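Local coordinates for protein putative xanthine dehydrogenase YAGS fad-binding subunit (Escherichia coli, PDB 5G5G) that probably oxidises aldehydes as the molybdenum- and pterin-binding subunit of a periplasmic enzyme whose other subunits would carry electrons through iron-sulfur clusters, at residues A35-E40 against A189-A194; N47-Y52 against R264-M269; N230-S235 against L495-F500. All coordinates share one frame; numbering follows the deposited sequence.

Contact 1 of 3, residues A35-E40 against A189-A194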
ATOM      1  N   ALA C  35      20.841  -0.628   0.555  1.00 12.84           N
ATOM      2  CA  ALA C  35      20.437  -0.791  -0.832  1.00 12.31           C
ATOM      3  C   ALA C  35      20.011   0.599  -1.316  1.00 12.60           C
ATOM      4  O   ALA C  35      19.165   1.215  -0.654  1.00 14.34           O
ATOM      5  CB  ALA C  35      19.241  -1.747  -0.903  1.00 12.58           C
ATOM      6  N   ARG C  36      20.498   1.043  -2.466  1.00 12.30           N
ATOM      7  CA  ARG C  36      20.071   2.362  -3.001  1.00 13.14           C
ATOM      8  C   ARG C  36      18.912   2.243  -3.953  1.00 12.44           C
ATOM      9  O   ARG C  36      18.980   1.548  -4.976  1.00 12.36           O
ATOM     10  CB  ARG C  36      21.200   3.073  -3.717  1.00 14.54           C
ATOM     11  CG  ARG C  36      22.483   3.319  -2.941  1.00 16.27           C
ATOM     12  CD  ARG C  36      22.317   4.122  -1.711  1.00 16.67           C
ATOM     13  NE  ARG C  36      23.658   4.296  -1.116  1.00 16.85           N
ATOM     14  CZ  ARG C  36      24.546   5.227  -1.455  1.00 18.34           C
ATOM     15  NH1 ARG C  36      24.205   6.252  -2.240  1.00 19.01           N
ATOM     16  NH2 ARG C  36      25.787   5.187  -0.914  1.00 18.91           N
ATOM     17  N   TYR C  37      17.912   3.054  -3.683  1.00 12.16           N
ATOM     18  CA  TYR C  37      16.773   3.290  -4.571  1.00 11.46           C
ATOM     19  C   TYR C  37      17.010   4.597  -5.351  1.00 11.51           C
ATOM     20  O   TYR C  37      17.934   5.345  -5.071  1.00 11.79           O
ATOM     21  CB  TYR C  37      15.489   3.300  -3.709  1.00 11.40           C
ATOM     22  CG  TYR C  37      15.240   1.962  -2.990  1.00 11.21           C
ATOM     23  CD1 TYR C  37      15.841   1.692  -1.776  1.00 12.18           C
ATOM     24  CD2 TYR C  37      14.404   0.992  -3.541  1.00 11.03           C
ATOM     25  CE1 TYR C  37      15.706   0.489  -1.131  1.00 11.64           C
ATOM     26  CE2 TYR C  37      14.235  -0.235  -2.908  1.00 11.10           C
ATOM     27  CZ  TYR C  37      14.854  -0.470  -1.695  1.00 11.22           C
ATOM     28  OH  TYR C  37      14.737  -1.687  -1.010  1.00 11.20           O
ATOM     29  N   ALA C  38      16.175   4.826  -6.364  1.00 11.93           N
ATOM     30  CA  ALA C  38      16.359   5.857  -7.393  1.00 12.12           C
ATOM     31  C   ALA C  38      16.676   7.252  -6.866  1.00 11.99           C
ATOM     32  O   ALA C  38      17.460   7.931  -7.455  1.00 13.04           O
ATOM     33  CB  ALA C  38      15.147   5.919  -8.283  1.00 11.86           C
ATOM     34  N   TYR C  39      16.113   7.635  -5.733  1.00 11.71           N
ATOM     35  CA  TYR C  39      16.298   9.009  -5.234  1.00 12.37           C
ATOM     36  C   TYR C  39      17.490   9.106  -4.273  1.00 12.83           C
ATOM     37  O   TYR C  39      17.663  10.139  -3.621  1.00 13.49           O
ATOM     38  CB  TYR C  39      15.066   9.422  -4.478  1.00 12.36           C
ATOM     39  CG  TYR C  39      14.719  10.909  -4.405  1.00 12.74           C
ATOM     40  CD1 TYR C  39      14.151  11.569  -5.513  1.00 13.34           C
ATOM     41  CD2 TYR C  39      14.851  11.609  -3.184  1.00 13.15           C
ATOM     42  CE1 TYR C  39      13.761  12.929  -5.412  1.00 13.48           C
ATOM     43  CE2 TYR C  39      14.490  12.941  -3.101  1.00 13.57           C
ATOM     44  CZ  TYR C  39      13.926  13.573  -4.186  1.00 14.23           C
ATOM     45  OH  TYR C  39      13.494  14.900  -4.109  1.00 14.40           O
ATOM     46  N   GLU C  40      18.297   8.054  -4.199  1.00 12.64           N
ATOM     47  CA  GLU C  40      19.327   7.917  -3.147  1.00 12.77           C
ATOM     48  C   GLU C  40      20.767   7.821  -3.651  1.00 12.62           C
ATOM     49  O   GLU C  40      21.658   7.447  -2.895  1.00 12.83           O
ATOM     50  CB  GLU C  40      18.963   6.680  -2.310  1.00 12.77           C
ATOM     51  CG  GLU C  40      17.577   6.824  -1.684  1.00 13.08           C
ATOM     52  CD  GLU C  40      17.046   5.539  -1.050  1.00 13.37           C
ATOM     53  OE1 GLU C  40      17.750   4.506  -1.094  1.00 13.53           O
ATOM     54  OE2 GLU C  40      15.958   5.591  -0.478  1.00 13.62           O
ATOM     55  N   ALA C 189       2.655   1.041  -4.348  1.00 10.72           N
ATOM     56  CA  ALA C 189       4.005   0.545  -4.056  1.00 10.68           C
ATOM     57  C   ALA C 189       4.669   1.499  -3.090  1.00 11.40           C
ATOM     58  O   ALA C 189       4.508   2.726  -3.220  1.00 10.72           O
ATOM     59  CB  ALA C 189       4.838   0.437  -5.335  1.00 10.54           C
ATOM     60  N   MET C 190       5.395   0.952  -2.115  1.00 10.68           N
ATOM     61  CA  MET C 190       5.826   1.781  -0.990  1.00 11.53           C
ATOM     62  C   MET C 190       6.865   2.786  -1.418  1.00 10.57           C
ATOM     63  O   MET C 190       6.955   3.822  -0.797  1.00 10.10           O
ATOM     64  CB  MET C 190       6.310   0.923   0.159  1.00 12.83           C
ATOM     65  CG  MET C 190       6.349   1.643   1.504  1.00 15.22           C
ATOM     66  SD  MET C 190       4.791   2.362   2.050  1.00 16.87           S
ATOM     67  CE  MET C 190       3.700   1.001   1.845  1.00 16.73           C
ATOM     68  N   GLU C 191       7.645   2.506  -2.473  1.00 10.33           N
ATOM     69  CA  GLU C 191       8.536   3.527  -3.048  1.00 10.30           C
ATOM     70  C   GLU C 191       7.764   4.351  -4.063  1.00 10.45           C
ATOM     71  O   GLU C 191       7.362   3.831  -5.100  1.00 10.24           O
ATOM     72  CB  GLU C 191       9.805   2.899  -3.679  1.00 10.53           C
ATOM     73  CG  GLU C 191      10.762   3.911  -4.316  1.00 11.22           C
ATOM     74  CD  GLU C 191      11.707   3.290  -5.347  1.00 11.70           C
ATOM     75  OE1 GLU C 191      11.446   2.157  -5.846  1.00 11.58           O
ATOM     76  OE2 GLU C 191      12.704   3.961  -5.661  1.00 11.60           O
ATOM     77  N   PRO C 192       7.637   5.669  -3.808  1.00 10.55           N
ATOM     78  CA  PRO C 192       7.048   6.526  -4.806  1.00 10.99           C
ATOM     79  C   PRO C 192       7.883   6.448  -6.062  1.00 10.55           C
ATOM     80  O   PRO C 192       9.134   6.346  -5.981  1.00 11.31           O
ATOM     81  CB  PRO C 192       7.178   7.950  -4.151  1.00 11.21           C
ATOM     82  CG  PRO C 192       7.144   7.708  -2.679  1.00 11.00           C
ATOM     83  CD  PRO C 192       7.949   6.409  -2.570  1.00 11.05           C
ATOM     84  N   HIS C 193       7.243   6.617  -7.201  1.00 10.76           N
ATOM     85  CA  HIS C 193       7.968   6.664  -8.450  1.00 11.22           C
ATOM     86  C   HIS C 193       9.008   7.796  -8.359  1.00 11.52           C
ATOM     87  O   HIS C 193       8.711   8.900  -7.919  1.00 12.19           O
ATOM     88  CB  HIS C 193       7.042   6.970  -9.622  1.00 11.60           C
ATOM     89  CG  HIS C 193       6.070   5.890  -9.939  1.00 11.54           C
ATOM     90  ND1 HIS C 193       5.035   5.537  -9.110  1.00 11.42           N
ATOM     91  CD2 HIS C 193       5.985   5.068 -11.009  1.00 12.29           C
ATOM     92  CE1 HIS C 193       4.350   4.555  -9.660  1.00 11.57           C
ATOM     93  NE2 HIS C 193       4.897   4.258 -10.818  1.00 11.46           N
ATOM     94  N   ALA C 194      10.235   7.493  -8.773  1.00 11.64           N
ATOM     95  CA  ALA C 194      11.307   8.477  -8.789  1.00 11.60           C
ATOM     96  C   ALA C 194      12.401   8.183  -9.786  1.00 11.76           C
ATOM     97  O   ALA C 194      12.671   7.016 -10.077  1.00 11.44           O
ATOM     98  CB  ALA C 194      11.919   8.604  -7.393  1.00 12.08           C
TER
HETATM   99  O   HOH W   1      14.364   2.651  -7.327  1.00 11.41           O
HETATM  100  O   HOH W   2      13.622   6.331  -4.578  1.00 11.53           O
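E191 OE2 is approached by two waters that lead to backbone N-H groups across the contact. The one 2.8 Å from E191 OE2 donates to it and accepts from Y39 N, a complete bridge; the other accepts from A38 N and, 2.7 Å from E191 OE2, probably donates to it as well. No direct hydrogen bond joins the segments. E191 reaches its waters with CG anti to the backbone N (chi1 179°) and an extended chain, its carboxylate passing obliquely across the CB and CD2 side of Y37; Y37 CB is 3.5 Å from E191 OE2, and ring and carboxylate planes stand 78° apart. The other oxygen, E191 OE1, is held by S209 OG and G239 N, while Y37 OH bonds to the backbone of another protein's chain. Beside the waters the fit is close: A38 CB comes within 3.2 Å of A194 O, and Y39 CD1 meets A194 CB at 4.2 Å. Alanine suits both places because its single methyl lets the two backbones approach this closely. The contact thus joins the a/b hammerhead region to the molybdopterin cofactor-binding region, at the entry of strand 194-200. With N-H and water donors directed at it, the buried carboxylate is probably stabilised in its ionised form.

Contact 2 of 3, residues N47-Y52 against R264-M269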
ATOM      1  N   ASN C  47      25.580  17.359  -6.429  1.00 20.00           N
ATOM      2  CA  ASN C  47      24.853  18.633  -6.530  1.00 22.72           C
ATOM      3  C   ASN C  47      23.598  18.582  -7.379  1.00 19.79           C
ATOM      4  O   ASN C  47      23.226  19.580  -8.005  1.00 19.20           O
ATOM      5  CB  ASN C  47      25.802  19.694  -7.070  1.00 26.34           C
ATOM      6  CG  ASN C  47      27.083  19.783  -6.235  1.00 34.35           C
ATOM      7  OD1 ASN C  47      28.232  19.791  -6.769  1.00 44.35           O
ATOM      8  ND2 ASN C  47      26.910  19.833  -4.908  1.00 36.36           N
ATOM      9  N   ALA C  48      22.967  17.414  -7.401  1.00 16.57           N
ATOM     10  CA  ALA C  48      21.724  17.267  -8.152  1.00 15.78           C
ATOM     11  C   ALA C  48      20.680  18.278  -7.663  1.00 15.14           C
ATOM     12  O   ALA C  48      20.536  18.516  -6.448  1.00 14.93           O
ATOM     13  CB  ALA C  48      21.191  15.866  -8.049  1.00 15.37           C
ATOM     14  N   ALA C  49      20.006  18.886  -8.621  1.00 14.21           N
ATOM     15  CA  ALA C  49      18.863  19.762  -8.319  1.00 13.69           C
ATOM     16  C   ALA C  49      17.587  18.923  -8.161  1.00 12.73           C
ATOM     17  O   ALA C  49      17.572  17.715  -8.452  1.00 11.98           O
ATOM     18  CB  ALA C  49      18.734  20.866  -9.366  1.00 14.02           C
ATOM     19  N   TYR C  50      16.561  19.561  -7.642  1.00 12.45           N
ATOM     20  CA  TYR C  50      15.300  18.931  -7.285  1.00 12.25           C
ATOM     21  C   TYR C  50      14.202  19.405  -8.194  1.00 12.45           C
ATOM     22  O   TYR C  50      13.984  20.600  -8.338  1.00 12.20           O
ATOM     23  CB  TYR C  50      14.972  19.257  -5.850  1.00 12.34           C
ATOM     24  CG  TYR C  50      15.927  18.705  -4.847  1.00 12.73           C
ATOM     25  CD1 TYR C  50      17.115  19.328  -4.563  1.00 13.27           C
ATOM     26  CD2 TYR C  50      15.661  17.501  -4.201  1.00 12.96           C
ATOM     27  CE1 TYR C  50      17.994  18.821  -3.629  1.00 13.68           C
ATOM     28  CE2 TYR C  50      16.546  16.971  -3.260  1.00 12.87           C
ATOM     29  CZ  TYR C  50      17.721  17.631  -2.991  1.00 14.00           C
ATOM     30  OH  TYR C  50      18.604  17.091  -2.043  1.00 15.14           O
ATOM     31  N   GLY C  51      13.466  18.474  -8.799  1.00 12.96           N
ATOM     32  CA  GLY C  51      12.298  18.864  -9.571  1.00 13.71           C
ATOM     33  C   GLY C  51      11.003  18.503  -8.887  1.00 13.87           C
ATOM     34  O   GLY C  51      10.859  17.381  -8.429  1.00 14.35           O
ATOM     35  N   TYR C  52      10.035  19.412  -8.880  1.00 13.89           N
ATOM     36  CA  TYR C  52       8.792  19.191  -8.226  1.00 14.06           C
ATOM     37  C   TYR C  52       7.675  19.330  -9.266  1.00 14.75           C
ATOM     38  O   TYR C  52       7.540  20.372  -9.929  1.00 14.62           O
ATOM     39  CB  TYR C  52       8.618  20.104  -7.021  1.00 14.40           C
ATOM     40  CG  TYR C  52       7.582  19.618  -6.040  1.00 14.62           C
ATOM     41  CD1 TYR C  52       6.217  19.862  -6.251  1.00 15.39           C
ATOM     42  CD2 TYR C  52       7.955  18.936  -4.900  1.00 15.04           C
ATOM     43  CE1 TYR C  52       5.263  19.421  -5.341  1.00 16.01           C
ATOM     44  CE2 TYR C  52       7.032  18.481  -3.986  1.00 15.53           C
ATOM     45  CZ  TYR C  52       5.687  18.731  -4.205  1.00 16.26           C
ATOM     46  OH  TYR C  52       4.764  18.273  -3.308  1.00 18.60           O
ATOM     47  N   ARG C 264      22.600  20.177 -15.558  1.00 19.78           N
ATOM     48  CA  ARG C 264      22.906  19.747 -14.215  1.00 19.53           C
ATOM     49  C   ARG C 264      22.011  18.543 -13.882  1.00 18.19           C
ATOM     50  O   ARG C 264      20.885  18.501 -14.395  1.00 17.70           O
ATOM     51  CB  ARG C 264      22.588  20.916 -13.293  1.00 20.60           C
ATOM     52  CG  ARG C 264      22.882  20.651 -11.881  1.00 20.87           C
ATOM     53  CD  ARG C 264      22.811  21.994 -11.184  1.00 21.49           C
ATOM     54  NE  ARG C 264      22.625  21.775  -9.768  1.00 21.10           N
ATOM     55  CZ  ARG C 264      22.499  22.745  -8.904  1.00 20.69           C
ATOM     56  NH1 ARG C 264      22.510  24.038  -9.308  1.00 20.59           N
ATOM     57  NH2 ARG C 264      22.364  22.417  -7.634  1.00 20.82           N
ATOM     58  N   PRO C 265      22.475  17.581 -13.051  1.00 17.30           N
ATOM     59  CA  PRO C 265      21.581  16.451 -12.728  1.00 16.42           C
ATOM     60  C   PRO C 265      20.333  16.946 -11.938  1.00 15.35           C
ATOM     61  O   PRO C 265      20.389  17.951 -11.203  1.00 14.57           O
ATOM     62  CB  PRO C 265      22.428  15.530 -11.842  1.00 16.94           C
ATOM     63  CG  PRO C 265      23.827  15.928 -12.102  1.00 17.83           C
ATOM     64  CD  PRO C 265      23.827  17.382 -12.508  1.00 18.47           C
ATOM     65  N   VAL C 266      19.221  16.278 -12.182  1.00 14.16           N
ATOM     66  CA  VAL C 266      17.960  16.605 -11.539  1.00 13.70           C
ATOM     67  C   VAL C 266      17.320  15.307 -11.099  1.00 13.24           C
ATOM     68  O   VAL C 266      17.304  14.340 -11.851  1.00 12.92           O
ATOM     69  CB  VAL C 266      17.001  17.359 -12.486  1.00 13.57           C
ATOM     70  CG1 VAL C 266      15.635  17.591 -11.816  1.00 13.55           C
ATOM     71  CG2 VAL C 266      17.630  18.669 -12.963  1.00 13.85           C
ATOM     72  N   LYS C 267      16.794  15.296  -9.884  1.00 13.48           N
ATOM     73  CA  LYS C 267      15.990  14.164  -9.409  1.00 13.93           C
ATOM     74  C   LYS C 267      14.582  14.579  -9.095  1.00 13.22           C
ATOM     75  O   LYS C 267      14.333  15.714  -8.666  1.00 13.80           O
ATOM     76  CB  LYS C 267      16.642  13.453  -8.240  1.00 14.14           C
ATOM     77  CG  LYS C 267      16.930  14.266  -7.047  1.00 14.85           C
ATOM     78  CD  LYS C 267      17.646  13.374  -6.043  1.00 15.55           C
ATOM     79  CE  LYS C 267      17.671  13.916  -4.662  1.00 16.09           C
ATOM     80  NZ  LYS C 267      18.212  12.993  -3.627  1.00 15.44           N
ATOM     81  N   VAL C 268      13.666  13.700  -9.408  1.00 13.05           N
ATOM     82  CA  VAL C 268      12.222  13.948  -9.341  1.00 13.19           C
ATOM     83  C   VAL C 268      11.535  12.735  -8.710  1.00 12.93           C
ATOM     84  O   VAL C 268      11.750  11.606  -9.161  1.00 12.97           O
ATOM     85  CB  VAL C 268      11.624  14.121 -10.755  1.00 13.90           C
ATOM     86  CG1 VAL C 268      10.107  14.315 -10.685  1.00 14.44           C
ATOM     87  CG2 VAL C 268      12.273  15.314 -11.462  1.00 13.98           C
ATOM     88  N   MET C 269      10.753  12.963  -7.664  1.00 12.98           N
ATOM     89  CA  MET C 269       9.896  11.934  -7.088  1.00 14.44           C
ATOM     90  C   MET C 269       8.441  12.389  -7.248  1.00 14.72           C
ATOM     91  O   MET C 269       8.135  13.585  -7.058  1.00 15.53           O
ATOM     92  CB  MET C 269      10.193  11.785  -5.606  1.00 16.45           C
ATOM     93  CG  MET C 269       9.398  10.683  -4.928  1.00 18.90           C
ATOM     94  SD  MET C 269       9.832  10.468  -3.153  1.00 23.40           S
ATOM     95  CE  MET C 269      11.579  10.307  -3.364  1.00 27.47           C
TER
HETATM   96  O   HOH W   3      10.946  15.656  -6.208  1.00 19.32           O
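R264 holds N47 O side-on with two nitrogens, NE at 2.9 Å and NH2 at 3.0 Å, both close to the guanidinium plane. NE meets N47 O nearly along the C=O axis (172°), while A49 CB rests over one face of the guanidinium. The arginine gets there with its chain extended from CG to NE, and NH2 has a second mate in the salt bridge to E118. With an alanine in its place, N47 O and E118 would probably lose these donors and the methyl of A49 its cover.

Next to this partly exposed end the two strands, parallel and twisted by 35°, pair tightly. A49 N bonds to P265 O at 2.8 Å, K267 N returns to A49 O, and G51 N reaches K267 O at 175°. Glycine fits at 51 because a beta carbon would run into V268 CG2 and press on V266 CG1. At the far end the pairing loosens: G51 O and M269 N are 4.5 Å apart, and a water fills in, 2.8 Å from G51 O.

On the opposite face from A49 and V266, Y50 and K267 lie side by side, pointing the same way, with K267 CE 3.5 Å from Y50 CE2. The long aliphatic lysine chain can line the ring and still send NZ on to Y39 O and to an acidic side chain of another protein's chain, which also has an acidic group bonded to Y50 OH.

The parallel pairing carries the mixed sheet from the hammerhead region (49-55) into the cofactor-binding region (266-269). Strand 49-55 lies between 111-117 and 266-269, and strand 194-200 follows on the far side of 266-269. V116 packs on A49 and V266, L114 on V268, while helix 120-127 covers Y50 and Y52.

Contact 3 of 3, residues N230-S235 against L495-F500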
ATOM      1  N   ASN C 230      22.059   6.194 -26.930  1.00 26.43           N
ATOM      2  CA  ASN C 230      22.536   7.283 -26.090  1.00 26.06           C
ATOM      3  C   ASN C 230      21.918   7.306 -24.680  1.00 24.16           C
ATOM      4  O   ASN C 230      22.147   8.235 -23.934  1.00 23.33           O
ATOM      5  CB  ASN C 230      22.288   8.594 -26.821  1.00 26.04           C
ATOM      6  CG  ASN C 230      23.259   8.794 -27.976  1.00 28.35           C
ATOM      7  OD1 ASN C 230      24.144   7.992 -28.181  1.00 28.00           O
ATOM      8  ND2 ASN C 230      23.121   9.890 -28.693  1.00 29.11           N
ATOM      9  N   VAL C 231      21.177   6.260 -24.325  1.00 23.06           N
ATOM     10  CA  VAL C 231      20.422   6.194 -23.047  1.00 21.60           C
ATOM     11  C   VAL C 231      20.848   4.954 -22.276  1.00 21.00           C
ATOM     12  O   VAL C 231      20.886   3.840 -22.838  1.00 20.87           O
ATOM     13  CB  VAL C 231      18.921   6.109 -23.277  1.00 21.58           C
ATOM     14  CG1 VAL C 231      18.163   5.938 -21.934  1.00 21.08           C
ATOM     15  CG2 VAL C 231      18.449   7.361 -24.007  1.00 22.78           C
ATOM     16  N   ARG C 232      21.123   5.146 -20.988  1.00 19.40           N
ATOM     17  CA  ARG C 232      21.456   4.087 -20.092  1.00 18.94           C
ATOM     18  C   ARG C 232      20.436   4.196 -18.946  1.00 17.81           C
ATOM     19  O   ARG C 232      20.238   5.266 -18.391  1.00 16.78           O
ATOM     20  CB  ARG C 232      22.875   4.148 -19.544  1.00 19.74           C
ATOM     21  CG  ARG C 232      23.227   3.023 -18.563  1.00 20.22           C
ATOM     22  CD  ARG C 232      24.682   3.057 -18.151  1.00 21.64           C
ATOM     23  NE  ARG C 232      25.026   2.076 -17.118  1.00 21.21           N
ATOM     24  CZ  ARG C 232      26.205   1.988 -16.522  1.00 22.26           C
ATOM     25  NH1 ARG C 232      27.202   2.857 -16.767  1.00 24.51           N
ATOM     26  NH2 ARG C 232      26.428   1.051 -15.633  1.00 22.12           N
ATOM     27  N   ILE C 233      19.800   3.067 -18.627  1.00 15.67           N
ATOM     28  CA  ILE C 233      18.825   3.001 -17.550  1.00 15.32           C
ATOM     29  C   ILE C 233      19.395   2.122 -16.421  1.00 15.15           C
ATOM     30  O   ILE C 233      19.904   1.004 -16.685  1.00 14.64           O
ATOM     31  CB  ILE C 233      17.491   2.384 -18.080  1.00 15.32           C
ATOM     32  CG1 ILE C 233      16.886   3.159 -19.261  1.00 15.91           C
ATOM     33  CG2 ILE C 233      16.494   2.211 -16.960  1.00 15.01           C
ATOM     34  CD1 ILE C 233      16.582   4.618 -18.982  1.00 15.99           C
ATOM     35  N   ILE C 234      19.197   2.557 -15.167  1.00 13.91           N
ATOM     36  CA  ILE C 234      19.717   1.893 -13.981  1.00 13.93           C
ATOM     37  C   ILE C 234      18.616   1.783 -12.927  1.00 13.12           C
ATOM     38  O   ILE C 234      18.023   2.773 -12.580  1.00 12.60           O
ATOM     39  CB  ILE C 234      20.934   2.694 -13.407  1.00 13.99           C
ATOM     40  CG1 ILE C 234      22.009   2.772 -14.480  1.00 15.18           C
ATOM     41  CG2 ILE C 234      21.413   2.083 -12.122  1.00 14.05           C
ATOM     42  CD1 ILE C 234      23.191   3.636 -14.125  1.00 16.41           C
ATOM     43  N   SER C 235      18.259   0.542 -12.549  1.00 12.35           N
ATOM     44  CA  SER C 235      17.273   0.298 -11.515  1.00 12.00           C
ATOM     45  C   SER C 235      17.560  -1.039 -10.772  1.00 12.20           C
ATOM     46  O   SER C 235      16.817  -2.027 -10.950  1.00 12.34           O
ATOM     47  CB  SER C 235      15.880   0.305 -12.171  1.00 11.95           C
ATOM     48  OG  SER C 235      14.889   0.446 -11.182  1.00 12.12           O
ATOM     49  N   LEU C 495      22.179  -6.705 -11.580  1.00 14.07           N
ATOM     50  CA  LEU C 495      20.864  -6.574 -12.225  1.00 13.17           C
ATOM     51  C   LEU C 495      20.492  -5.154 -12.578  1.00 13.39           C
ATOM     52  O   LEU C 495      21.108  -4.186 -12.112  1.00 13.08           O
ATOM     53  CB  LEU C 495      19.764  -7.104 -11.283  1.00 12.52           C
ATOM     54  CG  LEU C 495      19.808  -8.566 -10.933  1.00 12.76           C
ATOM     55  CD1 LEU C 495      18.562  -8.978 -10.163  1.00 12.21           C
ATOM     56  CD2 LEU C 495      19.920  -9.413 -12.157  1.00 13.20           C
ATOM     57  N   GLY C 496      19.453  -5.062 -13.419  1.00 12.54           N
ATOM     58  CA  GLY C 496      18.724  -3.825 -13.609  1.00 13.58           C
ATOM     59  C   GLY C 496      19.526  -2.697 -14.229  1.00 13.98           C
ATOM     60  O   GLY C 496      19.436  -1.572 -13.777  1.00 16.44           O
ATOM     61  N   ASP C 497      20.335  -2.971 -15.207  1.00 14.39           N
ATOM     62  CA  ASP C 497      21.160  -1.970 -15.853  1.00 14.56           C
ATOM     63  C   ASP C 497      21.143  -2.308 -17.340  1.00 14.80           C
ATOM     64  O   ASP C 497      21.401  -3.472 -17.758  1.00 14.36           O
ATOM     65  CB  ASP C 497      22.556  -2.034 -15.248  1.00 16.07           C
ATOM     66  CG  ASP C 497      23.470  -0.872 -15.673  1.00 18.46           C
ATOM     67  OD1 ASP C 497      23.512  -0.489 -16.886  1.00 19.16           O
ATOM     68  OD2 ASP C 497      24.275  -0.454 -14.794  1.00 19.69           O
ATOM     69  N   SER C 498      20.803  -1.310 -18.172  1.00 14.30           N
ATOM     70  CA  SER C 498      20.753  -1.527 -19.630  1.00 15.01           C
ATOM     71  C   SER C 498      22.119  -1.768 -20.258  1.00 15.97           C
ATOM     72  O   SER C 498      22.200  -2.147 -21.453  1.00 16.55           O
ATOM     73  CB  SER C 498      20.004  -0.407 -20.356  1.00 15.19           C
ATOM     74  OG  SER C 498      20.703   0.824 -20.228  1.00 14.37           O
ATOM     75  N   SER C 499      23.199  -1.605 -19.508  1.00 16.99           N
ATOM     76  CA  SER C 499      24.485  -2.058 -20.022  1.00 18.56           C
ATOM     77  C   SER C 499      24.627  -3.609 -20.001  1.00 18.27           C
ATOM     78  O   SER C 499      25.514  -4.146 -20.634  1.00 18.53           O
ATOM     79  CB  SER C 499      25.650  -1.299 -19.381  1.00 20.91           C
ATOM     80  OG  SER C 499      25.907  -1.726 -18.074  1.00 22.84           O
ATOM     81  N   PHE C 500      23.677  -4.320 -19.400  1.00 17.32           N
ATOM     82  CA  PHE C 500      23.724  -5.783 -19.344  1.00 16.94           C
ATOM     83  C   PHE C 500      22.804  -6.378 -20.392  1.00 17.12           C
ATOM     84  O   PHE C 500      21.962  -5.694 -20.949  1.00 17.32           O
ATOM     85  CB  PHE C 500      23.229  -6.247 -17.976  1.00 16.74           C
ATOM     86  CG  PHE C 500      24.033  -5.740 -16.806  1.00 16.41           C
ATOM     87  CD1 PHE C 500      25.405  -5.392 -16.928  1.00 17.37           C
ATOM     88  CD2 PHE C 500      23.425  -5.664 -15.567  1.00 16.19           C
ATOM     89  CE1 PHE C 500      26.121  -4.942 -15.838  1.00 17.91           C
ATOM     90  CE2 PHE C 500      24.139  -5.206 -14.494  1.00 16.61           C
ATOM     91  CZ  PHE C 500      25.470  -4.850 -14.614  1.00 17.19           C
TER
HETATM   92  O   HOH W   4      22.365   1.413 -22.193  1.00 24.62           O
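The guanidinium of R232 meets the carboxylate of D497 at its edge, with S499 CB over one of its faces; the ring of F500 in turn carries D497 CB on a face. The turn that presents D497, S499 and F500 is a type I beta turn from D497 to F500 combined with an Asx turn. It docks on strand 231-234, an outermost strand of its sheet within the chain, and so joins the two cofactor-binding regions (146-384 and 407-668). R232, extended from CG to NE, makes a two-pronged salt bridge: NE to D497 OD1 at 3.0 Å and NH2 to D497 OD2 at 2.8 Å, the latter on the syn lone pair. The two planes stand 36° apart. D497 OD1 also accepts from S499 N and S499 OG, so aspartate suits this place by closing the turn and pairing with the arginine at once.

S498 adds a second tie. Its OG sits between the backbone N and the carbonyl carbon (chi1 65°), where it accepts from I233 N at 2.9 Å, while S498 N bonds to I233 O, so I233 is held at both its N-H and its carbonyl. A water joins S498 OG to V231 O. The touching parts run 151° apart, bridged backbone to backbone at I234 and D497. G496 has a positive phi, which favours glycine, and a beta carbon there would strike S235 O. G496 O accepts from S235 N at 2.7 Å in an almost straight bond.

Contacts 1 and 2 touch, their centres 14 Å apart: Y39 O lies 2.9 Å from K267 NZ, Y39 OH packs 3.4 Å from Y50 CD2, and A194 opens the strand next to 266-269. Contact 3 stands apart, its nearest atoms about 6 Å from contact 1 and about 11 Å from contact 2, yet it reaches the same mixed sheet as contact 2, at an outermost strand. In contact 1, M190 touches an iron-sulfur cluster, which is about 7 Å from the side chain of Y37, and the side chain of E191 is about 9 Å from the pterin cytosine dinucleotide. In contact 3, the side chain of S235 is about 13 Å from the bound dioxothiomolybdenum(VI) ion.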